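Local coordinates for aminoglycoside N(3)-acetyltransferase (Streptomyces griseus, PDB 7LAP), which probably inactivates aminoglycoside antibiotics by transferring an acetyl group to the 3-amino group of the drug, at residues T23-A32 and T60-V68. Sequence-based numbering, arbitrary orientation.
Sequences TRDRIRHDLA and TVIDALLDV. With FMT (formic acid), chain M.
R24 reaches over helix 60-68 and grips D67 side-on, each of two nitrogens taking its own oxygen. R24 NE donates to D67 OD2 at 2.7 Å. R24 NH2 meets the syn lone pair of D67 OD1 at 2.8 Å, nearly straight (174°). Guanidinium and carboxylate lie 11° from coplanar. An extended chain, with CG anti to the backbone N (chi1 175°), carries the group this far. D63 CB sits over the centre of one guanidinium face, while the D63 carboxylate turns to R128 for its salt bridge. The two-pronged bridge to D67, with D63 CB against that face, would hold the guanidinium flat. R24 NH1 donates to O1 of a formic acid, probably from the crystallisation liquor, at 3.0 Å.

Where the backbones come closest, the methyl of A64 fits as a knob among R24, I27, L31 and R28, its CB 3.6 Å from I27 CG2. R24 is the reciprocal knob, set among T60, D63, A64 and D67. I27 CD1 lies across T60 CG2 (4.0 Å) and V61 CG2, the side chains crossing at about a right angle. Deeper, L31 CD1 presses on L65 CD2 at a tight 3.4 Å. V68 CG2 slots against R28 CG (3.5 Å) and L31 CB.

The axes of segments 24-32 and 60-68 approach to 8.3 Å and cross at -49°. L31 and L65 both touch L178 of strand 176-180, so the two helices pack side by side on one face of the mixed sheet: knobs-into-holes packing, flanked on its more exposed side by a bidentate Arg-Asp bridge, in the layered alpha/beta core of this Antibiotic_NAT enzyme.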
loop_
_atom_site.group_PDB
_atom_site.type_symbol
_atom_site.label_atom_id
_atom_site.label_comp_id
_atom_site.label_asym_id
_atom_site.label_seq_id
_atom_site.Cartn_x
_atom_site.Cartn_y
_atom_site.Cartn_z
ATOM N N THR B 23 -0.414 11.404 -18.831
ATOM C CA THR B 23 0.161 10.154 -19.310
ATOM C C THR B 23 1.659 10.063 -19.030
ATOM O O THR B 23 2.329 11.048 -18.720
ATOM C CB THR B 23 -0.062 10.022 -20.799
ATOM O OG1 THR B 23 0.725 11.039 -21.449
ATOM C CG2 THR B 23 -1.543 10.183 -21.106
ATOM N N ARG B 24 2.183 8.854 -19.217
ATOM C CA ARG B 24 3.608 8.595 -19.044
ATOM C C ARG B 24 4.464 9.548 -19.895
ATOM O O ARG B 24 5.396 10.174 -19.398
ATOM C CB ARG B 24 3.879 7.135 -19.413
ATOM C CG ARG B 24 5.344 6.726 -19.401
ATOM C CD ARG B 24 5.463 5.271 -19.879
ATOM N NE ARG B 24 6.848 4.836 -20.001
ATOM C CZ ARG B 24 7.193 3.570 -20.222
ATOM N NH1 ARG B 24 6.235 2.657 -20.353
ATOM N NH2 ARG B 24 8.477 3.227 -20.320
ATOM N N ASP B 25 4.169 9.664 -21.180
ATOM C CA ASP B 25 5.021 10.504 -22.020
ATOM C C ASP B 25 4.915 11.988 -21.668
ATOM O O ASP B 25 5.873 12.748 -21.861
ATOM C CB ASP B 25 4.699 10.315 -23.492
ATOM C CG ASP B 25 5.590 11.167 -24.357
ATOM O OD1 ASP B 25 6.808 10.869 -24.404
ATOM O OD2 ASP B 25 5.097 12.155 -24.947
ATOM N N ARG B 26 3.783 12.423 -21.135
ATOM C CA ARG B 26 3.666 13.821 -20.764
ATOM C C ARG B 26 4.466 14.121 -19.507
ATOM O O ARG B 26 5.096 15.179 -19.395
ATOM C CB ARG B 26 2.195 14.192 -20.567
ATOM C CG ARG B 26 2.002 15.676 -20.321
ATOM C CD ARG B 26 1.855 15.904 -18.870
ATOM N NE ARG B 26 1.652 17.314 -18.555
ATOM C CZ ARG B 26 0.478 17.930 -18.625
ATOM N NH1 ARG B 26 -0.597 17.277 -19.042
ATOM N NH2 ARG B 26 0.395 19.188 -18.288
ATOM N N ILE B 27 4.413 13.219 -18.531
ATOM C CA ILE B 27 5.256 13.337 -17.357
ATOM C C ILE B 27 6.734 13.338 -17.754
ATOM O O ILE B 27 7.522 14.147 -17.251
ATOM C CB ILE B 27 4.933 12.208 -16.370
ATOM C CG1 ILE B 27 3.472 12.351 -15.894
ATOM C CG2 ILE B 27 5.842 12.322 -15.209
ATOM C CD1 ILE B 27 3.008 11.169 -14.965
ATOM N N ARG B 28 7.125 12.436 -18.657
ATOM C CA ARG B 28 8.510 12.400 -19.107
ATOM C C ARG B 28 8.911 13.746 -19.681
ATOM O O ARG B 28 9.983 14.282 -19.368
ATOM C CB ARG B 28 8.706 11.298 -20.157
ATOM C CG ARG B 28 10.160 11.263 -20.724
ATOM C CD ARG B 28 10.255 10.856 -22.179
ATOM N NE ARG B 28 9.209 11.473 -23.003
ATOM C CZ ARG B 28 9.222 12.731 -23.471
ATOM N NH1 ARG B 28 10.247 13.553 -23.213
ATOM N NH2 ARG B 28 8.203 13.167 -24.221
ATOM N N HIS B 29 8.047 14.311 -20.522
ATOM C CA HIS B 29 8.310 15.629 -21.100
ATOM C C HIS B 29 8.450 16.703 -20.017
ATOM O O HIS B 29 9.408 17.497 -20.034
ATOM C CB HIS B 29 7.199 15.982 -22.075
ATOM C CG HIS B 29 7.195 17.418 -22.478
ATOM N ND1 HIS B 29 6.602 18.397 -21.715
ATOM C CD2 HIS B 29 7.734 18.042 -23.551
ATOM C CE1 HIS B 29 6.756 19.568 -22.311
ATOM N NE2 HIS B 29 7.440 19.376 -23.429
ATOM N N ASP B 30 7.552 16.700 -19.026
ATOM C CA ASP B 30 7.619 17.718 -17.979
ATOM C C ASP B 30 8.852 17.547 -17.094
ATOM O O ASP B 30 9.397 18.542 -16.599
ATOM C CB ASP B 30 6.367 17.692 -17.107
ATOM C CG ASP B 30 5.117 18.164 -17.854
ATOM O OD1 ASP B 30 5.224 18.551 -19.042
ATOM O OD2 ASP B 30 4.029 18.146 -17.239
ATOM N N LEU B 31 9.267 16.307 -16.841
ATOM C CA LEU B 31 10.463 16.080 -16.039
ATOM C C LEU B 31 11.726 16.554 -16.760
ATOM O O LEU B 31 12.620 17.127 -16.133
ATOM C CB LEU B 31 10.605 14.593 -15.695
ATOM C CG LEU B 31 9.552 14.018 -14.742
ATOM C CD1 LEU B 31 9.613 12.458 -14.747
ATOM C CD2 LEU B 31 9.659 14.625 -13.306
ATOM N N ALA B 32 11.844 16.256 -18.057
ATOM C CA ALA B 32 12.964 16.768 -18.834
ATOM C C ALA B 32 12.977 18.308 -18.850
ATOM O O ALA B 32 14.037 18.919 -18.705
ATOM C CB ALA B 32 12.909 16.201 -20.254
ATOM N N THR B 60 3.024 4.595 -13.618
ATOM C CA THR B 60 3.257 5.539 -14.706
ATOM C C THR B 60 4.275 6.603 -14.315
ATOM O O THR B 60 5.138 6.970 -15.127
ATOM C CB THR B 60 1.920 6.143 -15.102
ATOM O OG1 THR B 60 1.168 5.125 -15.778
ATOM C CG2 THR B 60 2.098 7.368 -16.000
ATOM N N VAL B 61 4.208 7.091 -13.074
ATOM C CA VAL B 61 5.215 8.036 -12.598
ATOM C C VAL B 61 6.596 7.396 -12.627
ATOM O O VAL B 61 7.564 7.996 -13.109
ATOM C CB VAL B 61 4.850 8.556 -11.196
ATOM C CG1 VAL B 61 5.962 9.479 -10.650
ATOM C CG2 VAL B 61 3.489 9.318 -11.244
ATOM N N ILE B 62 6.707 6.154 -12.152
ATOM C CA ILE B 62 8.016 5.490 -12.114
ATOM C C ILE B 62 8.563 5.270 -13.524
ATOM O O ILE B 62 9.732 5.548 -13.810
ATOM C CB ILE B 62 7.914 4.165 -11.352
ATOM C CG1 ILE B 62 7.696 4.428 -9.867
ATOM C CG2 ILE B 62 9.176 3.277 -11.612
ATOM C CD1 ILE B 62 7.142 3.149 -9.130
ATOM N N ASP B 63 7.718 4.810 -14.440
ATOM C CA ASP B 63 8.207 4.566 -15.791
ATOM C C ASP B 63 8.568 5.851 -16.532
ATOM O O ASP B 63 9.501 5.849 -17.347
ATOM C CB ASP B 63 7.173 3.753 -16.546
ATOM C CG ASP B 63 7.237 2.238 -16.160
ATOM O OD1 ASP B 63 8.366 1.690 -16.024
ATOM O OD2 ASP B 63 6.176 1.610 -15.987
ATOM N N ALA B 64 7.877 6.961 -16.251
ATOM C CA ALA B 64 8.291 8.240 -16.824
ATOM C C ALA B 64 9.663 8.660 -16.292
ATOM O O ALA B 64 10.509 9.157 -17.047
ATOM C CB ALA B 64 7.235 9.324 -16.524
ATOM N N LEU B 65 9.883 8.507 -14.989
ATOM C CA LEU B 65 11.187 8.821 -14.413
ATOM C C LEU B 65 12.288 7.961 -15.038
ATOM O O LEU B 65 13.382 8.456 -15.316
ATOM C CB LEU B 65 11.155 8.620 -12.889
ATOM C CG LEU B 65 10.390 9.714 -12.138
ATOM C CD1 LEU B 65 9.985 9.288 -10.705
ATOM C CD2 LEU B 65 11.230 11.014 -12.090
ATOM N N LEU B 66 12.023 6.658 -15.230
ATOM C CA LEU B 66 12.982 5.774 -15.885
ATOM C C LEU B 66 13.213 6.174 -17.332
ATOM O O LEU B 66 14.328 6.007 -17.848
ATOM C CB LEU B 66 12.490 4.324 -15.820
ATOM C CG LEU B 66 12.442 3.767 -14.384
ATOM C CD1 LEU B 66 11.763 2.399 -14.344
ATOM C CD2 LEU B 66 13.855 3.684 -13.775
ATOM N N ASP B 67 12.165 6.647 -18.014
ATOM C CA ASP B 67 12.346 7.133 -19.378
ATOM C C ASP B 67 13.334 8.292 -19.421
ATOM O O ASP B 67 14.136 8.387 -20.350
ATOM C CB ASP B 67 11.016 7.578 -19.980
ATOM C CG ASP B 67 10.030 6.405 -20.222
ATOM O OD1 ASP B 67 10.431 5.228 -20.238
ATOM O OD2 ASP B 67 8.813 6.672 -20.367
ATOM N N VAL B 68 13.267 9.206 -18.443
ATOM C CA VAL B 68 14.127 10.381 -18.500
ATOM C C VAL B 68 15.562 10.011 -18.135
ATOM O O VAL B 68 16.502 10.343 -18.867
ATOM C CB VAL B 68 13.597 11.520 -17.596
ATOM C CG1 VAL B 68 14.581 12.677 -17.620
ATOM C CG2 VAL B 68 12.269 12.033 -18.100
HETATM C C FMT M . 8.022 -0.061 -20.175
HETATM O O1 FMT M . 7.334 -0.042 -21.197
HETATM O O2 FMT M . 9.255 -0.100 -20.164
#